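Local coordinates for peptide ABC transporter, peptide-binding protein (PDB 2D5W) that binds oligopeptides, here a pentapeptide, and probably hands them to an ABC transporter for uptake across the membrane, at residues A[253-258]-A[413-418]; A[257-262]-A[273-278]. All coordinates share one frame; numbering follows the deposited sequence.

Interaction 1 (A[253-258]-A[413-418]); sequences QNTNSL and AGNVVR
Thr255 faces the start of helix 416-431 and is held there by both its backbone and its hydroxyl. Its N donates to Gly414 O (2.9 Å), and its OG1 accepts from Val416 N (3.1 Å). OG1 sits between the backbone N and the carbonyl carbon (chi1 56°), which turns it to the Val416 amide. CG2 of Thr255 is anti to the carbonyl carbon and rests on Asn415, 3.9 Å from its CA. The two side chains cross obliquely. A water bridges Thr255 OG1 and Val417 N, accepting from the latter. Val416 CG2 also packs near the hydroxyl, 3.5 Å from Thr255 OG1.

Gln253 reaches the other end with an extended chain. Its NE2 donates almost straight to Ala413 O (2.9 Å, 173°). The oxygen lies in the Gln253 amide plane, but NE2 stands above the carbonyl plane of Ala413. Gly414, with phi at 95°, lets the two backbones close up, its CA 4.0 Å from Asn254 CA.

Each segment leads into a helix through an asparagine N-cap. Asn254 OD1 takes Ser257 N at 3.0 Å, and Asn415 OD1 takes Arg418 N weakly. Within the family 5 solute-binding fold, the cross-segment bonds join the N-terminal ends of helices 255-264 and 416-431. Strands 246-251 and 401-410, from two different sheets, lead into them. Helix 277-280 touches both through Gln279 and Asp278.

Interaction 2 (A[257-262]-A[273-278]); sequences SLLVAV and VSLTFD
Leu275 lays its two methyl groups against helix 255-264. It gives the largest share of the contact, and most of what 273-278 contributes. CD2 does the closest work. It lies 3.6 Å from both Leu259 N and Leu259 CA, so it rests on the helix backbone itself. It also meets side chains on two successive residues. Leu258 CG is 3.9 Å from Leu275 CD2, and Leu259 CB is equally near to it. CG of Leu275 is anti to its own carbonyl carbon (chi1 -53°), and chi2 (176°) carries CD1 out toward Leu259 and Val262.

The side chain of Leu259 crosses that of Leu275 at about a right angle, and the two CD1 methyls meet at 4.0 Å. Leu258 points toward the 273-278 segment. Leu258 CD2 packs on Ser274 instead, 3.7 Å from its CA and close to its CB. The hydroxyl of Ser274 serves another purpose and bonds to Ser271 O.

The packing is looser at Val262, one turn further along. Val262 CG2 comes only within 4.5 Å of Leu275 CD1. Val260 points away on the exposed side of the helix. All five touching residues are buried, and their meeting is apolar.

Beyond Leu275 the chain turns away from the helix. There Thr276 OG1 donates to Asp278 OD2 (2.6 Å), two residues on. Val555 of strand 544-557 touches both Val262 and Leu275. Leu259 also packs on Gln284 and Leu285 of helix 283-286. The contact thus joins helix 255-264 to the segment that follows strand 269-270, an edge strand of its sheet.

In the fold
Interactions 1 and 2 share Ser257 and Leu258 and use overlapping parts of helix 255-264. Their centres are about 7 Å apart. Interaction 1 holds the start of this helix against helix 416-431, and interaction 2 packs its next turns on 273-278. The far segments also touch each other: Val417 CG1 lies 3.6 Å from Thr276 CG2. From the helix side, Thr255 CG2 of interaction 1 lies 3.6 Å from Ser274 O of interaction 2. The bound pentapeptide is met at the segment ends, by two residues that take no part in either contact. Arg418 NH2 forms a salt bridge with the peptide backbone, and Arg418 NE pairs with Glu304. Val273 packs on a basic side chain of the peptide.

Interaction 1 (A[253-258]-A[413-418])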
loop_
_atom_site.group_PDB
_atom_site.type_symbol
_atom_site.label_atom_id
_atom_site.label_comp_id
_atom_site.label_asym_id
_atom_site.label_seq_id
_atom_site.Cartn_x
_atom_site.Cartn_y
_atom_site.Cartn_z
ATOM N N GLN A 253 -10.139 -1.317 16.148
ATOM C CA GLN A 253 -9.198 -0.216 15.948
ATOM C C GLN A 253 -8.055 -0.081 16.941
ATOM O O GLN A 253 -6.927 0.242 16.553
ATOM C CB GLN A 253 -9.960 1.110 15.887
ATOM C CG GLN A 253 -9.125 2.266 15.357
ATOM C CD GLN A 253 -9.837 3.597 15.455
ATOM O OE1 GLN A 253 -11.064 3.671 15.375
ATOM N NE2 GLN A 253 -9.067 4.665 15.613
ATOM N N ASN A 254 -8.337 -0.286 18.220
ATOM C CA ASN A 254 -7.284 -0.186 19.216
ATOM C C ASN A 254 -6.514 -1.499 19.171
ATOM O O ASN A 254 -7.080 -2.565 19.414
ATOM C CB ASN A 254 -7.875 0.054 20.603
ATOM C CG ASN A 254 -6.807 0.171 21.665
ATOM O OD1 ASN A 254 -6.173 -0.817 22.030
ATOM N ND2 ASN A 254 -6.583 1.387 22.153
ATOM N N THR A 255 -5.225 -1.427 18.859
ATOM C CA THR A 255 -4.437 -2.645 18.739
ATOM C C THR A 255 -4.317 -3.456 20.024
ATOM O O THR A 255 -4.156 -4.675 19.961
ATOM C CB THR A 255 -3.033 -2.367 18.159
ATOM O OG1 THR A 255 -2.366 -1.385 18.957
ATOM C CG2 THR A 255 -3.142 -1.871 16.720
ATOM N N ASN A 256 -4.393 -2.811 21.187
ATOM C CA ASN A 256 -4.335 -3.567 22.434
ATOM C C ASN A 256 -5.644 -4.341 22.586
ATOM O O ASN A 256 -5.644 -5.494 23.019
ATOM C CB ASN A 256 -4.119 -2.646 23.642
ATOM C CG ASN A 256 -4.188 -3.398 24.959
ATOM O OD1 ASN A 256 -5.207 -3.380 25.647
ATOM N ND2 ASN A 256 -3.106 -4.084 25.302
ATOM N N SER A 257 -6.760 -3.715 22.231
ATOM C CA SER A 257 -8.043 -4.399 22.312
ATOM C C SER A 257 -8.050 -5.565 21.318
ATOM O O SER A 257 -8.620 -6.620 21.594
ATOM C CB SER A 257 -9.185 -3.428 22.013
ATOM O OG SER A 257 -9.240 -2.417 23.006
ATOM N N LEU A 258 -7.414 -5.385 20.162
ATOM C CA LEU A 258 -7.355 -6.465 19.182
ATOM C C LEU A 258 -6.505 -7.595 19.761
ATOM O O LEU A 258 -6.847 -8.767 19.627
ATOM C CB LEU A 258 -6.763 -5.976 17.858
ATOM C CG LEU A 258 -6.581 -7.047 16.773
ATOM C CD1 LEU A 258 -7.901 -7.734 16.456
ATOM C CD2 LEU A 258 -6.010 -6.394 15.528
ATOM N N ALA A 413 -4.942 6.650 14.743
ATOM C CA ALA A 413 -5.445 6.546 16.107
ATOM C C ALA A 413 -5.723 5.083 16.432
ATOM O O ALA A 413 -6.177 4.325 15.575
ATOM C CB ALA A 413 -6.726 7.365 16.258
ATOM N N GLY A 414 -5.430 4.689 17.666
ATOM C CA GLY A 414 -5.673 3.318 18.079
ATOM C C GLY A 414 -4.472 2.403 17.952
ATOM O O GLY A 414 -4.421 1.356 18.598
ATOM N N ASN A 415 -3.519 2.766 17.101
ATOM C CA ASN A 415 -2.326 1.951 16.934
ATOM C C ASN A 415 -1.426 2.355 18.093
ATOM O O ASN A 415 -0.717 3.363 18.041
ATOM C CB ASN A 415 -1.667 2.240 15.588
ATOM C CG ASN A 415 -0.574 1.255 15.264
ATOM O OD1 ASN A 415 0.520 1.322 15.820
ATOM N ND2 ASN A 415 -0.870 0.315 14.370
ATOM N N VAL A 416 -1.465 1.551 19.148
ATOM C CA VAL A 416 -0.737 1.862 20.363
ATOM C C VAL A 416 0.759 2.092 20.238
ATOM O O VAL A 416 1.280 3.033 20.839
ATOM C CB VAL A 416 -1.031 0.803 21.450
ATOM C CG1 VAL A 416 -0.275 1.137 22.731
ATOM C CG2 VAL A 416 -2.531 0.764 21.727
ATOM N N VAL A 417 1.461 1.284 19.453
ATOM C CA VAL A 417 2.897 1.503 19.350
ATOM C C VAL A 417 3.195 2.864 18.710
ATOM O O VAL A 417 4.181 3.515 19.061
ATOM C CB VAL A 417 3.609 0.349 18.585
ATOM C CG1 VAL A 417 3.414 0.484 17.087
ATOM C CG2 VAL A 417 5.089 0.328 18.955
ATOM N N ARG A 418 2.343 3.311 17.791
ATOM C CA ARG A 418 2.533 4.617 17.168
ATOM C C ARG A 418 2.191 5.741 18.146
ATOM O O ARG A 418 2.836 6.790 18.144
ATOM C CB ARG A 418 1.681 4.733 15.905
ATOM C CG ARG A 418 2.286 4.004 14.726
ATOM C CD ARG A 418 1.342 3.958 13.552
ATOM N NE ARG A 418 1.992 3.375 12.386
ATOM C CZ ARG A 418 1.351 2.979 11.293
ATOM N NH1 ARG A 418 0.031 3.101 11.211
ATOM N NH2 ARG A 418 2.035 2.458 10.285
HETATM O O HOH W 1 -5.718 1.503 14.365
HETATM O O HOH W 2 0.396 -1.483 19.009
#

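Interaction 2 (A[257-262]-A[273-278])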
loop_
_atom_site.group_PDB
_atom_site.type_symbol
_atom_site.label_atom_id
_atom_site.label_comp_id
_atom_site.label_asym_id
_atom_site.label_seq_id
_atom_site.Cartn_x
_atom_site.Cartn_y
_atom_site.Cartn_z
ATOM N N SER A 257 -6.760 -3.715 22.231
ATOM C CA SER A 257 -8.043 -4.399 22.312
ATOM C C SER A 257 -8.050 -5.565 21.318
ATOM O O SER A 257 -8.620 -6.620 21.594
ATOM C CB SER A 257 -9.185 -3.428 22.013
ATOM O OG SER A 257 -9.240 -2.417 23.006
ATOM N N LEU A 258 -7.414 -5.385 20.162
ATOM C CA LEU A 258 -7.355 -6.465 19.182
ATOM C C LEU A 258 -6.505 -7.595 19.761
ATOM O O LEU A 258 -6.847 -8.767 19.627
ATOM C CB LEU A 258 -6.763 -5.976 17.858
ATOM C CG LEU A 258 -6.581 -7.047 16.773
ATOM C CD1 LEU A 258 -7.901 -7.734 16.456
ATOM C CD2 LEU A 258 -6.010 -6.394 15.528
ATOM N N LEU A 259 -5.399 -7.240 20.412
ATOM C CA LEU A 259 -4.529 -8.236 21.029
ATOM C C LEU A 259 -5.324 -9.078 22.032
ATOM O O LEU A 259 -5.214 -10.309 22.055
ATOM C CB LEU A 259 -3.359 -7.549 21.742
ATOM C CG LEU A 259 -2.420 -8.465 22.540
ATOM C CD1 LEU A 259 -1.787 -9.491 21.615
ATOM C CD2 LEU A 259 -1.349 -7.632 23.221
ATOM N N VAL A 260 -6.129 -8.416 22.857
ATOM C CA VAL A 260 -6.936 -9.124 23.844
ATOM C C VAL A 260 -7.894 -10.091 23.146
ATOM O O VAL A 260 -8.043 -11.239 23.565
ATOM C CB VAL A 260 -7.738 -8.128 24.724
ATOM C CG1 VAL A 260 -8.728 -8.875 25.607
ATOM C CG2 VAL A 260 -6.779 -7.315 25.590
ATOM N N ALA A 261 -8.535 -9.636 22.073
ATOM C CA ALA A 261 -9.462 -10.495 21.341
ATOM C C ALA A 261 -8.728 -11.700 20.741
ATOM O O ALA A 261 -9.223 -12.829 20.780
ATOM C CB ALA A 261 -10.161 -9.695 20.242
ATOM N N VAL A 262 -7.541 -11.465 20.196
ATOM C CA VAL A 262 -6.763 -12.549 19.604
ATOM C C VAL A 262 -6.366 -13.575 20.668
ATOM O O VAL A 262 -6.452 -14.784 20.439
ATOM C CB VAL A 262 -5.504 -11.997 18.890
ATOM C CG1 VAL A 262 -4.578 -13.139 18.486
ATOM C CG2 VAL A 262 -5.922 -11.207 17.653
ATOM N N VAL A 273 -2.602 -6.389 8.589
ATOM C CA VAL A 273 -2.858 -5.103 9.239
ATOM C C VAL A 273 -3.614 -5.413 10.528
ATOM O O VAL A 273 -4.844 -5.328 10.598
ATOM C CB VAL A 273 -3.700 -4.163 8.344
ATOM C CG1 VAL A 273 -3.819 -2.797 9.001
ATOM C CG2 VAL A 273 -3.052 -4.032 6.974
ATOM N N SER A 274 -2.859 -5.781 11.555
ATOM C CA SER A 274 -3.451 -6.155 12.828
ATOM C C SER A 274 -2.595 -5.734 14.015
ATOM O O SER A 274 -2.629 -4.575 14.421
ATOM C CB SER A 274 -3.704 -7.671 12.849
ATOM O OG SER A 274 -2.526 -8.405 12.556
ATOM N N LEU A 275 -1.833 -6.677 14.559
ATOM C CA LEU A 275 -0.973 -6.433 15.710
ATOM C C LEU A 275 0.395 -5.924 15.294
ATOM O O LEU A 275 0.867 -6.208 14.194
ATOM C CB LEU A 275 -0.793 -7.727 16.506
ATOM C CG LEU A 275 -2.065 -8.458 16.935
ATOM C CD1 LEU A 275 -1.694 -9.771 17.619
ATOM C CD2 LEU A 275 -2.880 -7.572 17.865
ATOM N N THR A 276 1.039 -5.178 16.182
ATOM C CA THR A 276 2.366 -4.673 15.881
ATOM C C THR A 276 3.409 -5.659 16.416
ATOM O O THR A 276 3.091 -6.546 17.209
ATOM C CB THR A 276 2.563 -3.248 16.446
ATOM O OG1 THR A 276 2.254 -3.222 17.842
ATOM C CG2 THR A 276 1.636 -2.275 15.724
ATOM N N PHE A 277 4.645 -5.511 15.959
ATOM C CA PHE A 277 5.740 -6.409 16.322
ATOM C C PHE A 277 5.865 -6.704 17.816
ATOM O O PHE A 277 5.977 -7.865 18.226
ATOM C CB PHE A 277 7.051 -5.824 15.796
ATOM C CG PHE A 277 8.205 -6.786 15.807
ATOM C CD1 PHE A 277 8.443 -7.623 14.721
ATOM C CD2 PHE A 277 9.070 -6.838 16.893
ATOM C CE1 PHE A 277 9.530 -8.497 14.718
ATOM C CE2 PHE A 277 10.160 -7.708 16.898
ATOM C CZ PHE A 277 10.390 -8.537 15.808
ATOM N N ASP A 278 5.857 -5.650 18.623
ATOM C CA ASP A 278 5.969 -5.778 20.070
ATOM C C ASP A 278 4.837 -6.615 20.658
ATOM O O ASP A 278 5.042 -7.387 21.595
ATOM C CB ASP A 278 5.977 -4.388 20.717
ATOM C CG ASP A 278 4.785 -3.539 20.301
ATOM O OD1 ASP A 278 4.044 -3.073 21.193
ATOM O OD2 ASP A 278 4.592 -3.331 19.084
#